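Local coordinates for putative eukaryotic translation initiation factor eIF-4E (Leishmania major, PDB 5WB5), which probably binds the 7-methylguanosine cap of messenger RNA, including the cap 4 form, and acts in translation initiation, at residues K66-L71 and S75-F80; E139-A144 and T165-S170. All blocks are in the same frame, centred on the assembly; numbering follows the deposited sequence.

Contact 1. Residues K66-L71 and S75-F80; sequences KPLHAL and SQYHFF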
loop_
_atom_site.group_PDB
_atom_site.type_symbol
_atom_site.label_atom_id
_atom_site.label_comp_id
_atom_site.label_asym_id
_atom_site.label_seq_id
_atom_site.Cartn_x
_atom_site.Cartn_y
_atom_site.Cartn_z
ATOM N N LYS A 66 7.383 3.522 8.014
ATOM C CA LYS A 66 8.218 2.597 8.767
ATOM C C LYS A 66 8.338 1.276 8.011
ATOM O O LYS A 66 7.350 0.791 7.450
ATOM C CB LYS A 66 7.632 2.347 10.153
ATOM C CG LYS A 66 7.517 3.600 11.024
ATOM C CD LYS A 66 8.874 4.071 11.527
ATOM C CE LYS A 66 8.764 5.394 12.278
ATOM N NZ LYS A 66 7.796 5.331 13.407
ATOM N N PRO A 67 9.523 0.672 7.951
ATOM C CA PRO A 67 9.646 -0.622 7.276
ATOM C C PRO A 67 8.891 -1.709 8.022
ATOM O O PRO A 67 8.710 -1.654 9.240
ATOM C CB PRO A 67 11.156 -0.887 7.278
ATOM C CG PRO A 67 11.679 -0.091 8.406
ATOM C CD PRO A 67 10.814 1.135 8.485
ATOM N N LEU A 68 8.447 -2.710 7.263
ATOM C CA LEU A 68 7.706 -3.815 7.857
ATOM C C LEU A 68 8.592 -4.651 8.768
ATOM O O LEU A 68 8.108 -5.212 9.756
ATOM C CB LEU A 68 7.102 -4.683 6.757
ATOM C CG LEU A 68 6.329 -3.920 5.678
ATOM C CD1 LEU A 68 5.945 -4.854 4.549
ATOM C CD2 LEU A 68 5.098 -3.250 6.263
ATOM N N HIS A 69 9.889 -4.740 8.461
ATOM C CA HIS A 69 10.806 -5.492 9.311
ATOM C C HIS A 69 10.822 -4.951 10.732
ATOM O O HIS A 69 11.046 -5.709 11.682
ATOM C CB HIS A 69 12.213 -5.456 8.715
ATOM C CG HIS A 69 13.266 -6.023 9.614
ATOM N ND1 HIS A 69 13.044 -7.115 10.426
ATOM C CD2 HIS A 69 14.550 -5.650 9.827
ATOM C CE1 HIS A 69 14.146 -7.389 11.102
ATOM N NE2 HIS A 69 15.075 -6.515 10.756
ATOM N N ALA A 70 10.588 -3.651 10.898
ATOM C CA ALA A 70 10.568 -3.017 12.209
ATOM C C ALA A 70 9.168 -2.661 12.679
ATOM O O ALA A 70 9.019 -2.106 13.772
ATOM C CB ALA A 70 11.437 -1.755 12.191
ATOM N N LEU A 71 8.141 -2.973 11.897
ATOM C CA LEU A 71 6.784 -2.591 12.241
ATOM C C LEU A 71 6.237 -3.495 13.345
ATOM O O LEU A 71 6.732 -4.598 13.589
ATOM C CB LEU A 71 5.889 -2.653 11.003
ATOM C CG LEU A 71 4.501 -2.022 11.112
ATOM C CD1 LEU A 71 4.603 -0.546 11.463
ATOM C CD2 LEU A 71 3.741 -2.209 9.808
ATOM N N SER A 75 -0.247 -4.702 13.013
ATOM C CA SER A 75 -0.365 -3.428 12.324
ATOM C C SER A 75 -0.796 -3.673 10.885
ATOM O O SER A 75 -0.592 -4.755 10.329
ATOM C CB SER A 75 0.958 -2.652 12.352
ATOM O OG SER A 75 1.326 -2.315 13.677
ATOM N N GLN A 76 -1.408 -2.656 10.283
ATOM C CA GLN A 76 -1.799 -2.750 8.882
ATOM C C GLN A 76 -1.623 -1.408 8.191
ATOM O O GLN A 76 -2.129 -0.386 8.673
ATOM C CB GLN A 76 -3.251 -3.217 8.719
ATOM C CG GLN A 76 -3.597 -4.485 9.483
ATOM C CD GLN A 76 -5.011 -4.981 9.215
ATOM O OE1 GLN A 76 -5.367 -6.091 9.607
ATOM N NE2 GLN A 76 -5.822 -4.164 8.547
ATOM N N TYR A 77 -0.897 -1.438 7.069
ATOM C CA TYR A 77 -0.855 -0.346 6.105
ATOM C C TYR A 77 -1.973 -0.542 5.091
ATOM O O TYR A 77 -2.137 -1.638 4.545
ATOM C CB TYR A 77 0.485 -0.305 5.357
ATOM C CG TYR A 77 1.663 0.295 6.097
ATOM C CD1 TYR A 77 1.547 1.495 6.791
ATOM C CD2 TYR A 77 2.903 -0.334 6.083
ATOM C CE1 TYR A 77 2.631 2.041 7.458
ATOM C CE2 TYR A 77 3.990 0.205 6.747
ATOM C CZ TYR A 77 3.850 1.392 7.431
ATOM O OH TYR A 77 4.931 1.928 8.092
ATOM N N HIS A 78 -2.731 0.518 4.836
ATOM C CA HIS A 78 -3.706 0.549 3.756
ATOM C C HIS A 78 -3.290 1.643 2.787
ATOM O O HIS A 78 -2.779 2.681 3.206
ATOM C CB HIS A 78 -5.126 0.822 4.270
ATOM C CG HIS A 78 -5.510 0.006 5.466
ATOM N ND1 HIS A 78 -6.353 -1.081 5.385
ATOM C CD2 HIS A 78 -5.174 0.125 6.773
ATOM C CE1 HIS A 78 -6.515 -1.601 6.590
ATOM N NE2 HIS A 78 -5.810 -0.888 7.449
ATOM N N PHE A 79 -3.511 1.416 1.498
ATOM C CA PHE A 79 -3.113 2.371 0.464
ATOM C C PHE A 79 -4.187 2.310 -0.613
ATOM O O PHE A 79 -4.212 1.369 -1.409
ATOM C CB PHE A 79 -1.732 2.032 -0.085
ATOM C CG PHE A 79 -1.161 3.078 -0.996
ATOM C CD1 PHE A 79 -0.637 4.250 -0.482
ATOM C CD2 PHE A 79 -1.129 2.879 -2.367
ATOM C CE1 PHE A 79 -0.103 5.212 -1.319
ATOM C CE2 PHE A 79 -0.598 3.834 -3.207
ATOM C CZ PHE A 79 -0.082 5.001 -2.683
ATOM N N PHE A 80 -5.084 3.297 -0.623
ATOM C CA PHE A 80 -6.282 3.230 -1.454
ATOM C C PHE A 80 -6.468 4.520 -2.233
ATOM O O PHE A 80 -6.039 5.591 -1.800
ATOM C CB PHE A 80 -7.537 2.964 -0.610
ATOM C CG PHE A 80 -7.757 1.514 -0.304
ATOM C CD1 PHE A 80 -6.890 0.831 0.532
ATOM C CD2 PHE A 80 -8.829 0.830 -0.857
ATOM C CE1 PHE A 80 -7.085 -0.508 0.812
ATOM C CE2 PHE A 80 -9.030 -0.507 -0.582
ATOM C CZ PHE A 80 -8.157 -1.179 0.257
#

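Contact 2. Residues E139-A144 and T165-S170; sequences ENVLMA and TGIVMS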
loop_
_atom_site.group_PDB
_atom_site.type_symbol
_atom_site.label_atom_id
_atom_site.label_comp_id
_atom_site.label_asym_id
_atom_site.label_seq_id
_atom_site.Cartn_x
_atom_site.Cartn_y
_atom_site.Cartn_z
ATOM N N GLU A 139 7.458 -2.391 -1.374
ATOM C CA GLU A 139 7.789 -1.229 -2.195
ATOM C C GLU A 139 7.457 -1.475 -3.665
ATOM O O GLU A 139 6.934 -0.587 -4.347
ATOM C CB GLU A 139 9.269 -0.877 -2.028
ATOM C CG GLU A 139 9.648 -0.400 -0.630
ATOM C CD GLU A 139 11.144 -0.165 -0.466
ATOM O OE1 GLU A 139 11.908 -0.497 -1.397
ATOM O OE2 GLU A 139 11.556 0.352 0.595
ATOM N N ASN A 140 7.758 -2.673 -4.172
ATOM C CA ASN A 140 7.462 -2.977 -5.567
ATOM C C ASN A 140 5.966 -2.899 -5.843
ATOM O O ASN A 140 5.543 -2.343 -6.865
ATOM C CB ASN A 140 8.002 -4.359 -5.929
ATOM C CG ASN A 140 9.515 -4.384 -6.049
ATOM O OD1 ASN A 140 10.158 -3.348 -6.221
ATOM N ND2 ASN A 140 10.092 -5.575 -5.965
ATOM N N VAL A 141 5.146 -3.445 -4.943
ATOM C CA VAL A 141 3.702 -3.420 -5.161
ATOM C C VAL A 141 3.169 -1.997 -5.046
ATOM O O VAL A 141 2.263 -1.600 -5.787
ATOM C CB VAL A 141 2.995 -4.373 -4.182
ATOM C CG1 VAL A 141 1.482 -4.292 -4.351
ATOM C CG2 VAL A 141 3.474 -5.794 -4.409
ATOM N N LEU A 142 3.721 -1.203 -4.127
ATOM C CA LEU A 142 3.295 0.190 -4.033
ATOM C C LEU A 142 3.641 0.956 -5.306
ATOM O O LEU A 142 2.824 1.739 -5.814
ATOM C CB LEU A 142 3.937 0.848 -2.812
ATOM C CG LEU A 142 3.174 0.680 -1.501
ATOM C CD1 LEU A 142 4.083 0.978 -0.315
ATOM C CD2 LEU A 142 1.954 1.598 -1.488
ATOM N N MET A 143 4.852 0.743 -5.834
ATOM C CA MET A 143 5.261 1.419 -7.059
ATOM C C MET A 143 4.403 0.980 -8.236
ATOM O O MET A 143 4.065 1.793 -9.101
ATOM C CB MET A 143 6.737 1.147 -7.350
ATOM C CG MET A 143 7.703 1.850 -6.410
ATOM S SD MET A 143 9.433 1.631 -6.863
ATOM C CE MET A 143 9.590 -0.142 -6.719
ATOM N N ALA A 144 4.047 -0.305 -8.292
ATOM C CA ALA A 144 3.151 -0.778 -9.341
ATOM C C ALA A 144 1.767 -0.160 -9.199
ATOM O O ALA A 144 1.100 0.130 -10.200
ATOM C CB ALA A 144 3.064 -2.302 -9.306
ATOM N N THR A 165 -8.603 -0.807 -6.604
ATOM C CA THR A 165 -8.990 0.272 -5.704
ATOM C C THR A 165 -7.982 0.511 -4.593
ATOM O O THR A 165 -7.881 1.643 -4.098
ATOM C CB THR A 165 -10.356 -0.018 -5.073
ATOM O OG1 THR A 165 -10.282 -1.215 -4.288
ATOM C CG2 THR A 165 -11.421 -0.182 -6.148
ATOM N N GLY A 166 -7.247 -0.514 -4.177
ATOM C CA GLY A 166 -6.248 -0.293 -3.147
ATOM C C GLY A 166 -5.459 -1.546 -2.845
ATOM O O GLY A 166 -5.609 -2.575 -3.501
ATOM N N ILE A 167 -4.600 -1.434 -1.828
ATOM C CA ILE A 167 -3.788 -2.544 -1.346
ATOM C C ILE A 167 -3.653 -2.430 0.166
ATOM O O ILE A 167 -3.818 -1.359 0.754
ATOM C CB ILE A 167 -2.384 -2.597 -1.994
ATOM C CG1 ILE A 167 -1.622 -1.297 -1.738
ATOM C CG2 ILE A 167 -2.495 -2.871 -3.486
ATOM C CD1 ILE A 167 -0.170 -1.350 -2.161
ATOM N N VAL A 168 -3.336 -3.559 0.790
ATOM C CA VAL A 168 -3.243 -3.657 2.243
ATOM C C VAL A 168 -2.105 -4.607 2.589
ATOM O O VAL A 168 -2.057 -5.737 2.097
ATOM C CB VAL A 168 -4.561 -4.149 2.883
ATOM C CG1 VAL A 168 -4.438 -4.205 4.405
ATOM C CG2 VAL A 168 -5.732 -3.260 2.482
ATOM N N MET A 169 -1.192 -4.143 3.433
ATOM C CA MET A 169 -0.190 -4.995 4.058
ATOM C C MET A 169 -0.589 -5.177 5.515
ATOM O O MET A 169 -0.938 -4.203 6.189
ATOM C CB MET A 169 1.209 -4.380 3.947
ATOM C CG MET A 169 2.278 -5.140 4.710
ATOM S SD MET A 169 2.407 -6.858 4.171
ATOM C CE MET A 169 3.440 -6.683 2.723
ATOM N N SER A 170 -0.555 -6.418 5.994
ATOM C CA SER A 170 -1.028 -6.752 7.335
ATOM C C SER A 170 0.031 -7.590 8.036
ATOM O O SER A 170 0.261 -8.746 7.663
ATOM C CB SER A 170 -2.361 -7.499 7.270
ATOM O OG SER A 170 -2.961 -7.594 8.550
#

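Contact 1. Residues K66-L71 and S75-F80
Tyr77 reaches out of its strand with its hydroxyl at the backbone of Lys66 and the CD2-CE2 side of its ring against Leu68 and Leu71. The OH donates a hydrogen bond to the carbonyl O of Lys66 (2.7 Å between OH and O). It meets that oxygen on a lone pair, in the carbonyl plane, with a C=O...OH angle of 116°; the oxygen in turn lies in the plane of the ring, at its edge. The CB of Lys66 also lies against the hydroxyl, while the rest of that side chain bends away.

The two leucines treat the ring differently. Leu68 brings CD2 to the ring edge, 3.7 Å from Tyr77 CD2, close to the ring plane. Leu71 has CG anti to its backbone N (chi1 -168°), which sends the branch towards the strand; its CD2 approaches Tyr77 CE2 obliquely at 3.9 Å and also packs on CB of Ser75, 3.8 Å away. Ser75 thus offers Leu71 its methylene, and its OG is hydrogen-bonded to the hydroxyl of Tyr31.

Through Tyr77 the contact ties down a helix-to-strand connection of the eIF4E fold, fastening the loop that follows helix 55-64 to strand 75-81. On one flank of that strand runs strand 22-32, where Leu71 touches Tyr31 and Tyr77 touches Leu29; on the other runs strand 164-171, whose Met169 packs on Leu68. Helix 133-147 adds Trp138 against Leu68 and Asp135, which accepts a hydrogen bond from the Leu68 backbone N.

Contact 2. Residues E139-A144 and T165-S170
Ile167 is the residue of strand 164-171 that meets Val141 and Leu142 of helix 133-147, which packs on one face of the antiparallel sheet as in the eIF4E fold, where helices back the convex face of the curved sheet. The strand enters this region through Thr165 and Gly166, which both face Trp181 on the neighbouring strand 175-182 and make a classic beta bulge. Next comes Ile167, its side chain directed at the helix. Its CG1 sits between the backbone N and the carbonyl carbon (chi1 58°), and with chi2 extended at 171° the CD1 methyl is carried to the far end of the side chain. That single methyl does the touching: it lies 3.7 Å from Leu142 CD2 and 4.0 Å from Val141 CG1. The Val141 and Ile167 side chains run past one another in opposite directions, whereas Leu142 crosses the isoleucine at a slant. Beyond it, Val168 turns to the other side of the sheet against Trp181, Met169 faces the helix again at Trp138, and Ser170 has its OG hydrogen-bonded to OE1 of Gln76.

Between 139-144 and 165-170 only aliphatic carbons touch, with 120 Å² of surface buried in all, and Trp138 of the same helix adds an aromatic neighbour to Ile167. The contact is therefore non-polar and buried, consistent with van der Waals packing and exclusion of water, with no direction imposed by polar groups.

In the fold
Contacts 1 and 2 share one sheet: strands 75-81 and 164-171 are antiparallel neighbours, and the contact centres lie about 10 Å apart. Backbone pairs join them, with Phe79 O 2.9 Å from Ile167 N and Tyr77 O 2.9 Å from Met169 N, both probable hydrogen bonds. Phe79, in the 75-80 segment, also packs on Ile167 and Leu142 of contact 2. Near contact 1 the chain of another protein packs on Lys66, Leu71 and Tyr77, and pairs with the backbone of Ala70; near contact 2 it reaches Asn140 and Met143. In this family the cap is held on the concave face of the sheet, so the site probably lies away from the helix-covered face of contact 2.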